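Local coordinates for protein Aureochrome1 (Vaucheria frigida, PDB 3UE6) that senses blue light through a flavin mononucleotide held in its LOV domain, a member of the PAS fold, and probably passes the signal on within aureochrome, at residues V38-M43 against N141-Q146; A44-V49 against Y62-F67; V107-C112 against F127-L132. All coordinates share one frame; numbering follows the deposited sequence.

Interaction 1. Residues V38-M43 against N141-Q146; sequences VKALQM and NYVGVQ. With FMN (flavin mononucleotide), chain G.
Helix 36-43 packs on the face of the LOV sheet turned away from the flavin, and L41, A40 and M43 rest there on V143 and V145 of strand 139-145, the axes of the short segments 8.6 Å apart at 23°. L41, whose CB does not point at the strand, has CG anti to its carbonyl carbon (chi1 -64°), and CD2 ends 3.4 Å from V143 CG2. A40 CB faces V143 CG1 at 4.3 Å, while V145 CG2 lies 3.6 Å from the carbonyl oxygen A40 O. At the more exposed end the bent chain of M43 brings SD to 4.1 Å from V145 CG1. The alternate residues serve the cofactor: Y142 CB lies 3.7 Å from FMN C7M, and a CB on G144 would collide with FMN C6. In Q146 the bend at chi2 (73°) turns CD back, and NE2 makes a weak hydrogen bond of 3.3 Å to FMN O4, with FMN N5 3.5 Å from NE2. A leucine in place of Q146 would probably leave FMN O4 without this amide donor and take a polar group from beside N5. The strand and the residue just after it thus separate an apolar helix interface from a flavin side of mostly carbon packing with one weak amide bond, a position consistent with relaying changes at the flavin through the sheet.

Interaction 2. Residues A44-V49 against Y62-F67; sequences AQQNFV and YASRGF
V49 and A63 face each other as an antiparallel non-hydrogen-bonded pair where the hairpin of strands 48-52 and 60-63 begins and ends, their CA atoms 4.4 Å apart, and S64 N closes the ladder on F48 O in a nearly straight bond (178° at the hydrogen). S64, at the N-cap position of helix 65-71, ties the two segments together through its hydroxyl. OG stands between the backbone N and the carbonyl carbon (chi1 56°), where it donates to Q46 O from above the carbonyl plane and accepts F48 N at 2.8 Å. S64 CB also lies over one face of the F48 ring, toward its rim, 3.8 Å from the centroid in a CH-pi contact. F48 CE1 in turn approaches the edge of the Y62 ring, 3.8 Å from Y62 CE2. On the side of V49 and A63, V49 CG1 sits over the centre of the F67 ring, 3.6 Å from its centroid and 10° off the normal, and also touches A63 CB. A water accepts from R65 N at 3.0 Å, donates to Q46 OE1 and is hydrogen-bonded to Y62 OH, joining the first turn of the helix to Q46 of the other segment and to the Y62 hydroxyl. Q46 NE2 is bound by L132 O and N141 OD1 of the second subunit, where F48 packs on L132. Within its own chain, V49 borders the flavin and bonds through its backbone to G144 of strand 139-145, while F67 and A63 lie against I78 of helix 75-78.

Interaction 3. Residues V107-C112 against F127-L132; sequences VDTSVC and FFVAGL. With FMN (flavin mononucleotide), chain G.
This is an antiparallel strand pairing in the hairpin of strands 109-116 and 122-133, at one margin of the LOV sheet, where V111 pairs with F127, whose ring meets the flavin. The two backbones exchange bonds in both directions: F127 N gives to V111 O at 2.7 Å, and V111 N to F127 O at 2.8 Å. Further along, V129 N donates to T109 O at 3.0 Å, with 162° at the hydrogen. S110 and F128 form the non-hydrogen-bonded pair between them, and S110 CB lies in the plane of the F128 ring at its edge, 4.0 Å from CD1. F128 has CG anti to the backbone N (chi1 174°), on the side of the carbonyl carbon; its CZ lies 3.9 Å from D108 CB. D108 ends the pairing with its side chain. OD1 accepts G131 N at 3.2 Å on its syn side, though 35° out of the carboxylate plane, and a water bridges OD2 to G131 O. On the face carrying V111, F127 and V129, the F127 ring turns one face to the isoalloxazine, with FMN C4A 3.4 Å above its plane and offset toward the rim. I99 of helix 93-105 touches both F127 and V111. The chemistry divides by end: at D108 the two carboxylate oxygens take the G131 N-H and a water, so a side chain continues the pairing where backbone bonds stop, while at F127 an apolar ring, with no side-chain hydrogen bond to offer, bounds the flavin near N5.

The three contacts share the five-stranded antiparallel PAS sheet, ordered 60-63, 48-52, 139-145, 122-133, 109-116. Interaction 1 holds the central strand, and the centres of interactions 2 and 3 each lie about 9 Å from its own, on neighbouring strands; those two are about 15 Å apart and do not touch. Along the chain, interaction 2 closes before interaction 3 opens, and both fall between the segments of interaction 1, which brings strand 139-145 back to helix 36-43. Q146 N to N47 O and V145 N to F128 O are probable hydrogen bonds at the seams. The flavin borders all three, and all three also reach the second subunit, so the sheet physically connects chromophore and dimer interface.

Interaction 1. Residues V38-M43 against N141-Q146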
loop_
_atom_site.group_PDB
_atom_site.type_symbol
_atom_site.label_atom_id
_atom_site.label_comp_id
_atom_site.label_asym_id
_atom_site.label_seq_id
_atom_site.Cartn_x
_atom_site.Cartn_y
_atom_site.Cartn_z
ATOM N N VAL A 38 -2.287 1.627 -4.900
ATOM C CA VAL A 38 -2.306 3.077 -4.750
ATOM C C VAL A 38 -3.732 3.621 -4.746
ATOM O O VAL A 38 -4.069 4.501 -3.956
ATOM C CB VAL A 38 -1.505 3.749 -5.883
ATOM C CG1 VAL A 38 -1.553 5.265 -5.744
ATOM C CG2 VAL A 38 -0.062 3.239 -5.888
ATOM N N LYS A 39 -4.564 3.088 -5.634
ATOM C CA LYS A 39 -5.964 3.487 -5.709
ATOM C C LYS A 39 -6.659 3.183 -4.380
ATOM O O LYS A 39 -7.486 3.955 -3.903
ATOM C CB LYS A 39 -6.662 2.761 -6.865
ATOM C CG LYS A 39 -7.724 3.591 -7.574
ATOM C CD LYS A 39 -9.060 3.554 -6.840
ATOM C CE LYS A 39 -9.667 4.946 -6.724
ATOM N NZ LYS A 39 -9.713 5.653 -8.036
ATOM N N ALA A 40 -6.298 2.056 -3.777
ATOM C CA ALA A 40 -6.881 1.639 -2.508
ATOM C C ALA A 40 -6.456 2.563 -1.375
ATOM O O ALA A 40 -7.271 2.966 -0.548
ATOM C CB ALA A 40 -6.490 0.207 -2.191
ATOM N N LEU A 41 -5.170 2.887 -1.341
ATOM C CA LEU A 41 -4.604 3.654 -0.240
ATOM C C LEU A 41 -5.025 5.121 -0.272
ATOM O O LEU A 41 -4.920 5.824 0.731
ATOM C CB LEU A 41 -3.077 3.540 -0.242
ATOM C CG LEU A 41 -2.491 2.144 -0.009
ATOM C CD1 LEU A 41 -0.982 2.158 -0.191
ATOM C CD2 LEU A 41 -2.862 1.615 1.366
ATOM N N GLN A 42 -5.504 5.575 -1.424
ATOM C CA GLN A 42 -5.921 6.964 -1.578
ATOM C C GLN A 42 -7.411 7.156 -1.311
ATOM O O GLN A 42 -7.848 8.259 -0.993
ATOM C CB GLN A 42 -5.548 7.485 -2.963
ATOM C CG GLN A 42 -4.057 7.664 -3.163
ATOM C CD GLN A 42 -3.717 8.174 -4.548
ATOM O OE1 GLN A 42 -4.226 7.670 -5.550
ATOM N NE2 GLN A 42 -2.854 9.182 -4.613
ATOM N N MET A 43 -8.186 6.087 -1.459
ATOM C CA MET A 43 -9.579 6.105 -1.031
ATOM C C MET A 43 -9.603 5.864 0.472
ATOM O O MET A 43 -10.566 6.210 1.160
ATOM C CB MET A 43 -10.405 5.044 -1.767
ATOM C CG MET A 43 -9.918 3.620 -1.562
ATOM S SD MET A 43 -11.083 2.569 -0.675
ATOM C CE MET A 43 -12.316 2.291 -1.939
ATOM N N ASN A 141 0.871 -9.960 -0.545
ATOM C CA ASN A 141 0.468 -8.995 0.468
ATOM C C ASN A 141 -1.006 -8.670 0.332
ATOM O O ASN A 141 -1.604 -8.876 -0.724
ATOM C CB ASN A 141 1.251 -7.691 0.321
ATOM C CG ASN A 141 2.674 -7.798 0.814
ATOM O OD1 ASN A 141 3.617 -7.714 0.030
ATOM N ND2 ASN A 141 2.840 -7.958 2.122
ATOM N N TYR A 142 -1.586 -8.141 1.402
ATOM C CA TYR A 142 -2.942 -7.622 1.350
ATOM C C TYR A 142 -2.954 -6.200 1.881
ATOM O O TYR A 142 -2.202 -5.869 2.798
ATOM C CB TYR A 142 -3.889 -8.490 2.181
ATOM C CG TYR A 142 -4.359 -9.764 1.508
ATOM C CD1 TYR A 142 -5.484 -9.766 0.693
ATOM C CD2 TYR A 142 -3.693 -10.965 1.705
ATOM C CE1 TYR A 142 -5.928 -10.926 0.083
ATOM C CE2 TYR A 142 -4.127 -12.134 1.100
ATOM C CZ TYR A 142 -5.245 -12.110 0.288
ATOM O OH TYR A 142 -5.687 -13.265 -0.323
ATOM N N VAL A 143 -3.795 -5.357 1.297
ATOM C CA VAL A 143 -4.033 -4.032 1.850
ATOM C C VAL A 143 -5.487 -3.938 2.311
ATOM O O VAL A 143 -6.410 -4.202 1.542
ATOM C CB VAL A 143 -3.688 -2.909 0.840
ATOM C CG1 VAL A 143 -4.376 -3.145 -0.501
ATOM C CG2 VAL A 143 -4.047 -1.541 1.410
ATOM N N GLY A 144 -5.685 -3.602 3.581
ATOM C CA GLY A 144 -7.021 -3.449 4.129
ATOM C C GLY A 144 -7.340 -1.985 4.357
ATOM O O GLY A 144 -6.499 -1.230 4.841
ATOM N N VAL A 145 -8.554 -1.578 4.005
ATOM C CA VAL A 145 -8.978 -0.196 4.203
ATOM C C VAL A 145 -10.247 -0.134 5.047
ATOM O O VAL A 145 -11.283 -0.684 4.672
ATOM C CB VAL A 145 -9.225 0.522 2.865
ATOM C CG1 VAL A 145 -9.725 1.935 3.114
ATOM C CG2 VAL A 145 -7.956 0.538 2.031
ATOM N N GLN A 146 -10.160 0.540 6.187
ATOM C CA GLN A 146 -11.295 0.658 7.096
ATOM C C GLN A 146 -11.905 2.054 7.032
ATOM O O GLN A 146 -11.224 3.027 6.715
ATOM C CB GLN A 146 -10.872 0.338 8.532
ATOM C CG GLN A 146 -10.330 -1.066 8.728
ATOM C CD GLN A 146 -8.940 -1.246 8.150
ATOM O OE1 GLN A 146 -8.206 -0.276 7.948
ATOM N NE2 GLN A 146 -8.570 -2.494 7.881
HETATM N N1 FMN G . -11.867 -8.154 9.465
HETATM C C2 FMN G . -12.604 -7.256 10.210
HETATM O O2 FMN G . -13.568 -7.649 10.870
HETATM N N3 FMN G . -12.260 -5.921 10.212
HETATM C C4 FMN G . -11.184 -5.477 9.478
HETATM O O4 FMN G . -10.877 -4.290 9.482
HETATM C C4A FMN G . -10.439 -6.380 8.730
HETATM N N5 FMN G . -9.352 -5.955 7.985
HETATM C C5A FMN G . -8.621 -6.859 7.242
HETATM C C6 FMN G . -7.535 -6.421 6.499
HETATM C C7 FMN G . -6.789 -7.320 5.745
HETATM C C7M FMN G . -5.612 -6.837 4.942
HETATM C C8 FMN G . -7.137 -8.665 5.740
HETATM C C8M FMN G . -6.331 -9.632 4.926
HETATM C C9 FMN G . -8.227 -9.104 6.485
HETATM C C9A FMN G . -8.974 -8.202 7.239
HETATM N N10 FMN G . -10.054 -8.625 7.998
HETATM C C10 FMN G . -10.789 -7.721 8.727
HETATM C "C1'" FMN G . -10.491 -10.058 8.012
HETATM C "C2'" FMN G . -9.795 -10.926 9.048
HETATM O "O2'" FMN G . -8.420 -10.635 9.078
HETATM C "C3'" FMN G . -10.022 -12.389 8.680
HETATM O "O3'" FMN G . -9.487 -12.669 7.405
HETATM C "C4'" FMN G . -11.515 -12.697 8.696
HETATM O "O4'" FMN G . -12.004 -12.511 10.004
HETATM C "C5'" FMN G . -11.839 -14.120 8.251
HETATM O "O5'" FMN G . -10.872 -15.019 8.750
HETATM P P FMN G . -11.173 -15.979 10.009
HETATM O O1P FMN G . -11.401 -15.099 11.216
HETATM O O2P FMN G . -9.989 -16.876 10.268
HETATM O O3P FMN G . -12.394 -16.830 9.764
#

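Interaction 2. Residues A44-V49 against Y62-F67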
loop_
_atom_site.group_PDB
_atom_site.type_symbol
_atom_site.label_atom_id
_atom_site.label_comp_id
_atom_site.label_asym_id
_atom_site.label_seq_id
_atom_site.Cartn_x
_atom_site.Cartn_y
_atom_site.Cartn_z
ATOM N N ALA A 44 -8.529 5.259 0.968
ATOM C CA ALA A 44 -8.317 5.116 2.397
ATOM C C ALA A 44 -7.809 6.443 2.921
ATOM O O ALA A 44 -6.780 6.945 2.475
ATOM C CB ALA A 44 -7.304 4.021 2.671
ATOM N N GLN A 45 -8.540 7.025 3.860
ATOM C CA GLN A 45 -8.155 8.324 4.385
ATOM C C GLN A 45 -7.258 8.149 5.602
ATOM O O GLN A 45 -7.612 8.503 6.728
ATOM C CB GLN A 45 -9.391 9.177 4.667
ATOM C CG GLN A 45 -10.118 9.534 3.378
ATOM C CD GLN A 45 -11.381 10.329 3.596
ATOM O OE1 GLN A 45 -12.288 9.897 4.308
ATOM N NE2 GLN A 45 -11.452 11.501 2.976
ATOM N N GLN A 46 -6.084 7.585 5.335
ATOM C CA GLN A 46 -5.115 7.227 6.360
ATOM C C GLN A 46 -5.596 6.124 7.301
ATOM O O GLN A 46 -5.001 5.908 8.352
ATOM C CB GLN A 46 -4.638 8.456 7.137
ATOM C CG GLN A 46 -3.420 9.124 6.514
ATOM C CD GLN A 46 -2.233 8.179 6.412
ATOM O OE1 GLN A 46 -1.985 7.374 7.311
ATOM N NE2 GLN A 46 -1.498 8.270 5.310
ATOM N N ASN A 47 -6.661 5.420 6.927
ATOM C CA ASN A 47 -7.057 4.226 7.672
ATOM C C ASN A 47 -6.799 2.959 6.867
ATOM O O ASN A 47 -7.657 2.513 6.104
ATOM C CB ASN A 47 -8.530 4.273 8.083
ATOM C CG ASN A 47 -8.864 5.481 8.928
ATOM O OD1 ASN A 47 -8.022 5.991 9.669
ATOM N ND2 ASN A 47 -10.100 5.948 8.819
ATOM N N PHE A 48 -5.619 2.377 7.032
ATOM C CA PHE A 48 -5.308 1.149 6.317
ATOM C C PHE A 48 -4.298 0.281 7.049
ATOM O O PHE A 48 -3.641 0.721 7.993
ATOM C CB PHE A 48 -4.808 1.462 4.904
ATOM C CG PHE A 48 -3.503 2.210 4.870
ATOM C CD1 PHE A 48 -2.296 1.524 4.857
ATOM C CD2 PHE A 48 -3.481 3.596 4.843
ATOM C CE1 PHE A 48 -1.089 2.209 4.822
ATOM C CE2 PHE A 48 -2.278 4.287 4.807
ATOM C CZ PHE A 48 -1.081 3.593 4.797
ATOM N N VAL A 49 -4.191 -0.963 6.598
ATOM C CA VAL A 49 -3.162 -1.871 7.081
ATOM C C VAL A 49 -2.536 -2.638 5.917
ATOM O O VAL A 49 -3.092 -2.686 4.817
ATOM C CB VAL A 49 -3.717 -2.872 8.119
ATOM C CG1 VAL A 49 -4.296 -2.133 9.324
ATOM C CG2 VAL A 49 -4.772 -3.755 7.481
ATOM N N TYR A 62 2.203 -3.525 8.780
ATOM C CA TYR A 62 2.167 -2.075 8.923
ATOM C C TYR A 62 0.736 -1.597 9.163
ATOM O O TYR A 62 -0.214 -2.182 8.645
ATOM C CB TYR A 62 2.785 -1.362 7.716
ATOM C CG TYR A 62 2.742 0.147 7.860
ATOM C CD1 TYR A 62 3.794 0.842 8.441
ATOM C CD2 TYR A 62 1.635 0.871 7.439
ATOM C CE1 TYR A 62 3.749 2.218 8.592
ATOM C CE2 TYR A 62 1.578 2.242 7.584
ATOM C CZ TYR A 62 2.637 2.913 8.158
ATOM O OH TYR A 62 2.580 4.280 8.301
ATOM N N ALA A 63 0.591 -0.535 9.951
ATOM C CA ALA A 63 -0.717 0.062 10.208
ATOM C C ALA A 63 -0.609 1.586 10.278
ATOM O O ALA A 63 0.267 2.124 10.960
ATOM C CB ALA A 63 -1.315 -0.494 11.492
ATOM N N SER A 64 -1.494 2.277 9.562
ATOM C CA SER A 64 -1.449 3.736 9.498
ATOM C C SER A 64 -1.893 4.347 10.819
ATOM O O SER A 64 -2.631 3.721 11.579
ATOM C CB SER A 64 -2.314 4.255 8.348
ATOM O OG SER A 64 -3.647 3.797 8.453
ATOM N N ARG A 65 -1.446 5.568 11.096
ATOM C CA ARG A 65 -1.809 6.223 12.348
ATOM C C ARG A 65 -3.319 6.401 12.423
ATOM O O ARG A 65 -3.899 6.409 13.508
ATOM C CB ARG A 65 -1.110 7.577 12.495
ATOM C CG ARG A 65 -1.655 8.654 11.580
ATOM C CD ARG A 65 -1.319 10.055 12.083
ATOM N NE ARG A 65 0.064 10.440 11.815
ATOM C CZ ARG A 65 0.456 11.691 11.591
ATOM N NH1 ARG A 65 -0.429 12.675 11.594
ATOM N NH2 ARG A 65 1.732 11.958 11.360
ATOM N N GLY A 66 -3.953 6.542 11.265
ATOM C CA GLY A 66 -5.392 6.714 11.209
ATOM C C GLY A 66 -6.081 5.482 11.750
ATOM O O GLY A 66 -7.049 5.574 12.505
ATOM N N PHE A 67 -5.566 4.323 11.360
ATOM C CA PHE A 67 -6.084 3.052 11.829
ATOM C C PHE A 67 -5.906 2.882 13.341
ATOM O O PHE A 67 -6.796 2.390 14.026
ATOM C CB PHE A 67 -5.401 1.906 11.097
ATOM C CG PHE A 67 -5.813 0.552 11.588
ATOM C CD1 PHE A 67 -6.856 -0.127 10.984
ATOM C CD2 PHE A 67 -5.160 -0.046 12.656
ATOM C CE1 PHE A 67 -7.242 -1.376 11.435
ATOM C CE2 PHE A 67 -5.541 -1.288 13.110
ATOM C CZ PHE A 67 -6.582 -1.957 12.501
HETATM O O HOH W 1 0.538 6.612 9.078
#

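Interaction 3. Residues V107-C112 against F127-L132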
loop_
_atom_site.group_PDB
_atom_site.type_symbol
_atom_site.label_atom_id
_atom_site.label_comp_id
_atom_site.label_asym_id
_atom_site.label_seq_id
_atom_site.Cartn_x
_atom_site.Cartn_y
_atom_site.Cartn_z
ATOM N N VAL A 107 -10.199 -12.754 -4.817
ATOM C CA VAL A 107 -10.936 -11.617 -5.358
ATOM C C VAL A 107 -11.100 -10.501 -4.322
ATOM O O VAL A 107 -11.298 -10.765 -3.137
ATOM C CB VAL A 107 -12.312 -12.047 -5.917
ATOM C CG1 VAL A 107 -12.728 -13.393 -5.350
ATOM C CG2 VAL A 107 -13.368 -10.984 -5.640
ATOM N N ASP A 108 -10.994 -9.256 -4.779
ATOM C CA ASP A 108 -11.161 -8.086 -3.916
ATOM C C ASP A 108 -12.634 -7.825 -3.636
ATOM O O ASP A 108 -13.449 -7.802 -4.560
ATOM C CB ASP A 108 -10.584 -6.828 -4.578
ATOM C CG ASP A 108 -9.133 -6.981 -4.988
ATOM O OD1 ASP A 108 -8.433 -7.869 -4.454
ATOM O OD2 ASP A 108 -8.688 -6.187 -5.843
ATOM N N THR A 109 -12.979 -7.606 -2.370
ATOM C CA THR A 109 -14.336 -7.192 -2.032
ATOM C C THR A 109 -14.358 -6.212 -0.872
ATOM O O THR A 109 -13.337 -5.951 -0.233
ATOM C CB THR A 109 -15.243 -8.373 -1.664
ATOM O OG1 THR A 109 -14.649 -9.126 -0.601
ATOM C CG2 THR A 109 -15.474 -9.280 -2.870
ATOM N N SER A 110 -15.541 -5.673 -0.610
ATOM C CA SER A 110 -15.757 -4.813 0.537
ATOM C C SER A 110 -16.994 -5.277 1.291
ATOM O O SER A 110 -17.972 -5.730 0.689
ATOM C CB SER A 110 -15.898 -3.357 0.103
ATOM O OG SER A 110 -16.878 -3.213 -0.904
ATOM N N VAL A 111 -16.932 -5.182 2.613
ATOM C CA VAL A 111 -18.039 -5.599 3.458
ATOM C C VAL A 111 -18.265 -4.591 4.571
ATOM O O VAL A 111 -17.323 -3.955 5.042
ATOM C CB VAL A 111 -17.779 -6.977 4.087
ATOM C CG1 VAL A 111 -19.043 -7.492 4.748
ATOM C CG2 VAL A 111 -17.300 -7.953 3.037
ATOM N N CYS A 112 -19.518 -4.447 4.987
ATOM C CA CYS A 112 -19.855 -3.603 6.120
ATOM C C CYS A 112 -20.260 -4.469 7.315
ATOM O O CYS A 112 -21.271 -5.174 7.272
ATOM C CB CYS A 112 -20.974 -2.628 5.748
ATOM S SG CYS A 112 -21.364 -1.424 7.040
ATOM N N PHE A 127 -15.430 -1.992 4.968
ATOM C CA PHE A 127 -14.053 -2.420 4.920
ATOM C C PHE A 127 -13.727 -3.053 3.555
ATOM O O PHE A 127 -14.431 -3.945 3.092
ATOM C CB PHE A 127 -13.812 -3.366 6.099
ATOM C CG PHE A 127 -12.879 -4.483 5.804
ATOM C CD1 PHE A 127 -11.524 -4.248 5.672
ATOM C CD2 PHE A 127 -13.348 -5.779 5.699
ATOM C CE1 PHE A 127 -10.655 -5.283 5.411
ATOM C CE2 PHE A 127 -12.485 -6.817 5.445
ATOM C CZ PHE A 127 -11.135 -6.570 5.300
ATOM N N PHE A 128 -12.677 -2.554 2.903
ATOM C CA PHE A 128 -12.244 -3.076 1.610
ATOM C C PHE A 128 -10.901 -3.793 1.726
ATOM O O PHE A 128 -10.019 -3.367 2.477
ATOM C CB PHE A 128 -12.164 -1.961 0.561
ATOM C CG PHE A 128 -11.581 -2.406 -0.768
ATOM C CD1 PHE A 128 -12.377 -3.019 -1.726
ATOM C CD2 PHE A 128 -10.244 -2.185 -1.066
ATOM C CE1 PHE A 128 -11.846 -3.418 -2.950
ATOM C CE2 PHE A 128 -9.710 -2.582 -2.283
ATOM C CZ PHE A 128 -10.509 -3.199 -3.225
ATOM N N VAL A 129 -10.754 -4.882 0.979
ATOM C CA VAL A 129 -9.522 -5.661 0.984
ATOM C C VAL A 129 -9.078 -6.002 -0.445
ATOM O O VAL A 129 -9.905 -6.297 -1.312
ATOM C CB VAL A 129 -9.675 -6.955 1.826
ATOM C CG1 VAL A 129 -10.860 -7.785 1.353
ATOM C CG2 VAL A 129 -8.397 -7.772 1.789
ATOM N N ALA A 130 -7.773 -5.934 -0.693
ATOM C CA ALA A 130 -7.224 -6.245 -2.011
ATOM C C ALA A 130 -5.907 -7.003 -1.916
ATOM O O ALA A 130 -4.992 -6.591 -1.201
ATOM C CB ALA A 130 -7.047 -4.974 -2.836
ATOM N N GLY A 131 -5.823 -8.114 -2.643
ATOM C CA GLY A 131 -4.611 -8.910 -2.687
ATOM C C GLY A 131 -3.591 -8.347 -3.664
ATOM O O GLY A 131 -3.938 -7.856 -4.741
ATOM N N LEU A 132 -2.323 -8.410 -3.280
ATOM C CA LEU A 132 -1.239 -7.971 -4.142
ATOM C C LEU A 132 -0.438 -9.189 -4.591
ATOM O O LEU A 132 -0.028 -10.000 -3.765
ATOM C CB LEU A 132 -0.357 -6.971 -3.398
ATOM C CG LEU A 132 -1.154 -5.862 -2.711
ATOM C CD1 LEU A 132 -0.265 -4.992 -1.832
ATOM C CD2 LEU A 132 -1.891 -5.024 -3.746
HETATM N N1 FMN G . -11.867 -8.154 9.465
HETATM C C2 FMN G . -12.604 -7.256 10.210
HETATM O O2 FMN G . -13.568 -7.649 10.870
HETATM N N3 FMN G . -12.260 -5.921 10.212
HETATM C C4 FMN G . -11.184 -5.477 9.478
HETATM O O4 FMN G . -10.877 -4.290 9.482
HETATM C C4A FMN G . -10.439 -6.380 8.730
HETATM N N5 FMN G . -9.352 -5.955 7.985
HETATM C C5A FMN G . -8.621 -6.859 7.242
HETATM C C6 FMN G . -7.535 -6.421 6.499
HETATM C C7 FMN G . -6.789 -7.320 5.745
HETATM C C7M FMN G . -5.612 -6.837 4.942
HETATM C C8 FMN G . -7.137 -8.665 5.740
HETATM C C8M FMN G . -6.331 -9.632 4.926
HETATM C C9 FMN G . -8.227 -9.104 6.485
HETATM C C9A FMN G . -8.974 -8.202 7.239
HETATM N N10 FMN G . -10.054 -8.625 7.998
HETATM C C10 FMN G . -10.789 -7.721 8.727
HETATM C "C1'" FMN G . -10.491 -10.058 8.012
HETATM C "C2'" FMN G . -9.795 -10.926 9.048
HETATM O "O2'" FMN G . -8.420 -10.635 9.078
HETATM C "C3'" FMN G . -10.022 -12.389 8.680
HETATM O "O3'" FMN G . -9.487 -12.669 7.405
HETATM C "C4'" FMN G . -11.515 -12.697 8.696
HETATM O "O4'" FMN G . -12.004 -12.511 10.004
HETATM C "C5'" FMN G . -11.839 -14.120 8.251
HETATM O "O5'" FMN G . -10.872 -15.019 8.750
HETATM P P FMN G . -11.173 -15.979 10.009
HETATM O O1P FMN G . -11.401 -15.099 11.216
HETATM O O2P FMN G . -9.989 -16.876 10.268
HETATM O O3P FMN G . -12.394 -16.830 9.764
HETATM O O HOH W 2 -6.003 -6.073 -6.175
#